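Local coordinates for D-galactonate dehydratase family member SEN1436 (Salmonella enterica subsp. enterica serovar Enteritidis, PDB 3TW9), which shows low magnesium-dependent D-gluconate dehydratase activity in vitro, too weak to suggest a significant role in D-gluconate breakdown in vivo, at residues G141-H152 and D367-Y378. Numbering follows the deposited sequence.
Sequences GKCRDGIPLYCH and DLSSPNFGIQEY
Tyr-150 and Glu-377 pair across two parallel strands, 147-152 and 376-377, closing the modified (beta/alpha)-barrel (TIM-barrel) domain of this enolase-superfamily enzyme. The backbone bonds Gln-376 N to Pro-148 O, Tyr-150 N to Gln-376 O and Tyr-378 N to Tyr-150 O join the strands.

Glu-377 CA sits over one face of the Tyr-150 ring, 3.9 Å from the centroid, as a CH-pi contact. Glu-377 CB lies 3.5 Å from Tyr-150 CE2. With CG anti to the backbone N (chi1 -176°) and the chain extended, the side chain runs along the ring. CG meets CZ of Tyr-150, and Glu-377 CD lies 3.5 Å from Tyr-150 OH. The Tyr-150 hydroxyl is hydrogen-bonded to the hydroxyl of Tyr-272. OE1 forms a salt bridge with Arg-321 and accepts a hydrogen bond from Gly-351 N. OE2 turns to His-152, and a water joins Glu-377 OE2 and Tyr-150 OH. Glu-377 has been assigned to substrate binding, and His-152 probably shares that role.

At the other end, the Arg-144 guanidinium grips the type I turn from Ser-370 to Phe-373. Arg-144 NH1 donates to Ser-370 O at 2.8 Å, near the guanidinium plane. Phe-373 CB covers one guanidinium face. Pro-148 CG meets the edge of the Phe-373 ring, 3.5 Å from Phe-373 CE2.

In the active site, His-152 NE2 donates in its ring plane to the anti lone pair of Glu-377 OE2, at 2.6 Å.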
# COMPACT_ATOMS: atom_id res chain seq x y z
N GLY C 141 8.33 -5.92 -9.07
CA GLY C 141 9.66 -6.47 -9.38
C GLY C 141 10.64 -6.57 -8.21
O GLY C 141 10.35 -6.13 -7.09
N LYS C 142 11.80 -7.15 -8.48
CA LYS C 142 12.83 -7.40 -7.47
C LYS C 142 13.40 -6.13 -6.86
O LYS C 142 13.76 -5.20 -7.58
CB LYS C 142 13.97 -8.24 -8.08
CG LYS C 142 13.65 -9.69 -8.14
CD LYS C 142 14.86 -10.50 -8.56
CE LYS C 142 14.47 -11.94 -8.86
NZ LYS C 142 15.37 -12.53 -9.89
N CYS C 143 13.47 -6.08 -5.52
CA CYS C 143 14.07 -4.94 -4.82
C CYS C 143 15.43 -5.30 -4.21
O CYS C 143 16.09 -4.46 -3.59
CB CYS C 143 13.13 -4.44 -3.71
SG CYS C 143 11.69 -3.65 -4.41
N ARG C 144 15.83 -6.55 -4.36
CA ARG C 144 17.10 -7.01 -3.81
C ARG C 144 17.49 -8.25 -4.63
O ARG C 144 16.67 -8.79 -5.37
CB ARG C 144 16.97 -7.33 -2.31
CG ARG C 144 15.78 -8.25 -1.97
CD ARG C 144 15.48 -8.26 -0.45
NE ARG C 144 15.45 -6.90 0.08
CZ ARG C 144 14.44 -6.05 -0.09
NH1 ARG C 144 13.31 -6.43 -0.69
NH2 ARG C 144 14.52 -4.82 0.40
N ASP C 145 18.73 -8.71 -4.47
CA ASP C 145 19.26 -9.84 -5.26
C ASP C 145 19.12 -11.21 -4.57
O ASP C 145 19.42 -12.24 -5.17
CB ASP C 145 20.72 -9.56 -5.59
CG ASP C 145 20.91 -8.26 -6.35
OD1 ASP C 145 20.41 -8.20 -7.48
OD2 ASP C 145 21.57 -7.31 -5.84
N GLY C 146 18.70 -11.21 -3.31
CA GLY C 146 18.40 -12.44 -2.57
C GLY C 146 17.73 -12.05 -1.25
O GLY C 146 17.73 -10.88 -0.88
N ILE C 147 17.15 -13.03 -0.57
CA ILE C 147 16.40 -12.80 0.66
C ILE C 147 17.17 -13.28 1.89
O ILE C 147 17.30 -14.50 2.12
CB ILE C 147 15.02 -13.47 0.60
CG1 ILE C 147 14.28 -12.94 -0.62
CG2 ILE C 147 14.21 -13.17 1.89
CD1 ILE C 147 13.06 -13.75 -0.99
N PRO C 148 17.71 -12.33 2.67
CA PRO C 148 18.43 -12.73 3.88
C PRO C 148 17.52 -13.39 4.90
O PRO C 148 16.36 -13.00 5.07
CB PRO C 148 19.03 -11.43 4.43
CG PRO C 148 18.42 -10.34 3.66
CD PRO C 148 17.89 -10.90 2.37
N LEU C 149 18.06 -14.42 5.51
CA LEU C 149 17.32 -15.26 6.42
C LEU C 149 17.91 -15.20 7.81
O LEU C 149 19.08 -14.85 8.01
CB LEU C 149 17.38 -16.71 5.93
CG LEU C 149 17.01 -17.03 4.49
CD1 LEU C 149 17.38 -18.46 4.24
CD2 LEU C 149 15.51 -16.74 4.17
N TYR C 150 17.06 -15.50 8.80
CA TYR C 150 17.54 -15.97 10.09
C TYR C 150 16.93 -17.33 10.40
O TYR C 150 15.87 -17.69 9.88
CB TYR C 150 17.33 -14.97 11.25
CG TYR C 150 15.95 -14.81 11.89
CD1 TYR C 150 15.60 -15.50 13.05
CD2 TYR C 150 15.03 -13.88 11.37
CE1 TYR C 150 14.36 -15.31 13.67
CE2 TYR C 150 13.77 -13.69 11.98
CZ TYR C 150 13.46 -14.40 13.13
OH TYR C 150 12.25 -14.20 13.76
N CYS C 151 17.64 -18.08 11.22
CA CYS C 151 17.16 -19.38 11.67
C CYS C 151 17.26 -19.43 13.18
O CYS C 151 17.93 -18.61 13.82
CB CYS C 151 18.04 -20.48 11.07
SG CYS C 151 19.74 -20.28 11.58
N HIS C 152 16.62 -20.45 13.72
CA HIS C 152 16.58 -20.72 15.15
C HIS C 152 17.76 -21.61 15.53
O HIS C 152 18.25 -22.36 14.69
CB HIS C 152 15.28 -21.45 15.46
CG HIS C 152 14.04 -20.65 15.20
ND1 HIS C 152 12.79 -21.08 15.59
CD2 HIS C 152 13.85 -19.44 14.62
CE1 HIS C 152 11.88 -20.18 15.23
NE2 HIS C 152 12.50 -19.18 14.63
N ASP C 367 8.57 -10.33 0.28
CA ASP C 367 9.91 -9.90 0.69
C ASP C 367 10.68 -9.29 -0.50
O ASP C 367 11.32 -8.26 -0.36
CB ASP C 367 10.72 -11.11 1.15
CG ASP C 367 10.30 -11.62 2.49
OD1 ASP C 367 9.71 -10.85 3.31
OD2 ASP C 367 10.60 -12.80 2.76
N LEU C 368 10.63 -9.96 -1.65
CA LEU C 368 11.40 -9.52 -2.83
C LEU C 368 10.89 -8.21 -3.41
O LEU C 368 11.66 -7.44 -4.01
CB LEU C 368 11.43 -10.63 -3.90
CG LEU C 368 12.67 -10.94 -4.73
CD1 LEU C 368 13.97 -11.05 -3.92
CD2 LEU C 368 12.43 -12.21 -5.54
N SER C 369 9.60 -7.92 -3.20
CA SER C 369 8.98 -6.74 -3.78
C SER C 369 8.79 -5.55 -2.82
O SER C 369 8.22 -4.55 -3.22
CB SER C 369 7.64 -7.09 -4.43
OG SER C 369 6.79 -7.70 -3.48
N SER C 370 9.23 -5.67 -1.56
CA SER C 370 9.09 -4.57 -0.60
C SER C 370 10.42 -3.86 -0.44
O SER C 370 11.42 -4.48 -0.11
CB SER C 370 8.63 -5.08 0.80
OG SER C 370 7.34 -5.69 0.74
N PRO C 371 10.43 -2.52 -0.64
CA PRO C 371 11.66 -1.76 -0.34
C PRO C 371 12.03 -1.87 1.14
O PRO C 371 13.21 -1.91 1.48
CB PRO C 371 11.28 -0.31 -0.68
CG PRO C 371 10.16 -0.41 -1.57
CD PRO C 371 9.40 -1.66 -1.24
N ASN C 372 11.01 -1.93 1.99
CA ASN C 372 11.20 -1.97 3.44
C ASN C 372 11.23 -3.38 4.01
O ASN C 372 10.90 -3.59 5.20
CB ASN C 372 10.10 -1.15 4.15
CG ASN C 372 8.71 -1.72 3.89
OD1 ASN C 372 8.39 -2.07 2.77
ND2 ASN C 372 7.90 -1.82 4.92
N PHE C 373 11.61 -4.36 3.20
CA PHE C 373 11.92 -5.69 3.76
C PHE C 373 12.95 -5.62 4.86
O PHE C 373 13.97 -4.90 4.75
CB PHE C 373 12.44 -6.60 2.63
CG PHE C 373 13.14 -7.84 3.11
CD1 PHE C 373 12.42 -8.98 3.44
CD2 PHE C 373 14.53 -7.86 3.24
CE1 PHE C 373 13.09 -10.14 3.90
CE2 PHE C 373 15.17 -8.99 3.70
CZ PHE C 373 14.45 -10.15 4.00
N GLY C 374 12.71 -6.37 5.95
CA GLY C 374 13.68 -6.41 7.05
C GLY C 374 14.47 -7.71 7.11
O GLY C 374 15.71 -7.70 7.00
N ILE C 375 13.75 -8.82 7.32
CA ILE C 375 14.42 -10.13 7.44
C ILE C 375 13.40 -11.22 7.16
O ILE C 375 12.20 -11.00 7.30
CB ILE C 375 15.11 -10.34 8.82
CG1 ILE C 375 16.18 -11.43 8.76
CG2 ILE C 375 14.07 -10.68 9.94
CD1 ILE C 375 17.35 -11.07 7.85
N GLN C 376 13.87 -12.40 6.74
CA GLN C 376 12.97 -13.56 6.65
C GLN C 376 13.38 -14.72 7.57
O GLN C 376 14.36 -15.44 7.32
CB GLN C 376 12.81 -14.06 5.21
CG GLN C 376 11.71 -15.11 5.06
CD GLN C 376 10.39 -14.61 5.63
OE1 GLN C 376 9.88 -15.13 6.64
NE2 GLN C 376 9.82 -13.61 4.98
N GLU C 377 12.62 -14.89 8.64
CA GLU C 377 12.72 -16.09 9.51
C GLU C 377 12.50 -17.31 8.63
O GLU C 377 11.64 -17.29 7.77
CB GLU C 377 11.61 -16.03 10.56
CG GLU C 377 11.64 -17.15 11.59
CD GLU C 377 10.53 -17.01 12.62
OE1 GLU C 377 9.50 -16.36 12.30
OE2 GLU C 377 10.71 -17.54 13.72
N TYR C 378 13.30 -18.35 8.84
CA TYR C 378 13.23 -19.53 7.99
C TYR C 378 13.36 -20.80 8.82
O TYR C 378 14.26 -20.91 9.66
CB TYR C 378 14.31 -19.53 6.87
CG TYR C 378 14.11 -20.72 5.95
CD1 TYR C 378 13.07 -20.74 5.04
CD2 TYR C 378 14.95 -21.86 6.04
CE1 TYR C 378 12.84 -21.88 4.22
CE2 TYR C 378 14.75 -22.98 5.25
CZ TYR C 378 13.68 -22.98 4.33
OH TYR C 378 13.44 -24.07 3.52
O HOH W 1 8.43 -4.17 -5.78
O HOH W 2 11.69 -15.47 16.10
O HOH W 3 14.91 -22.10 12.16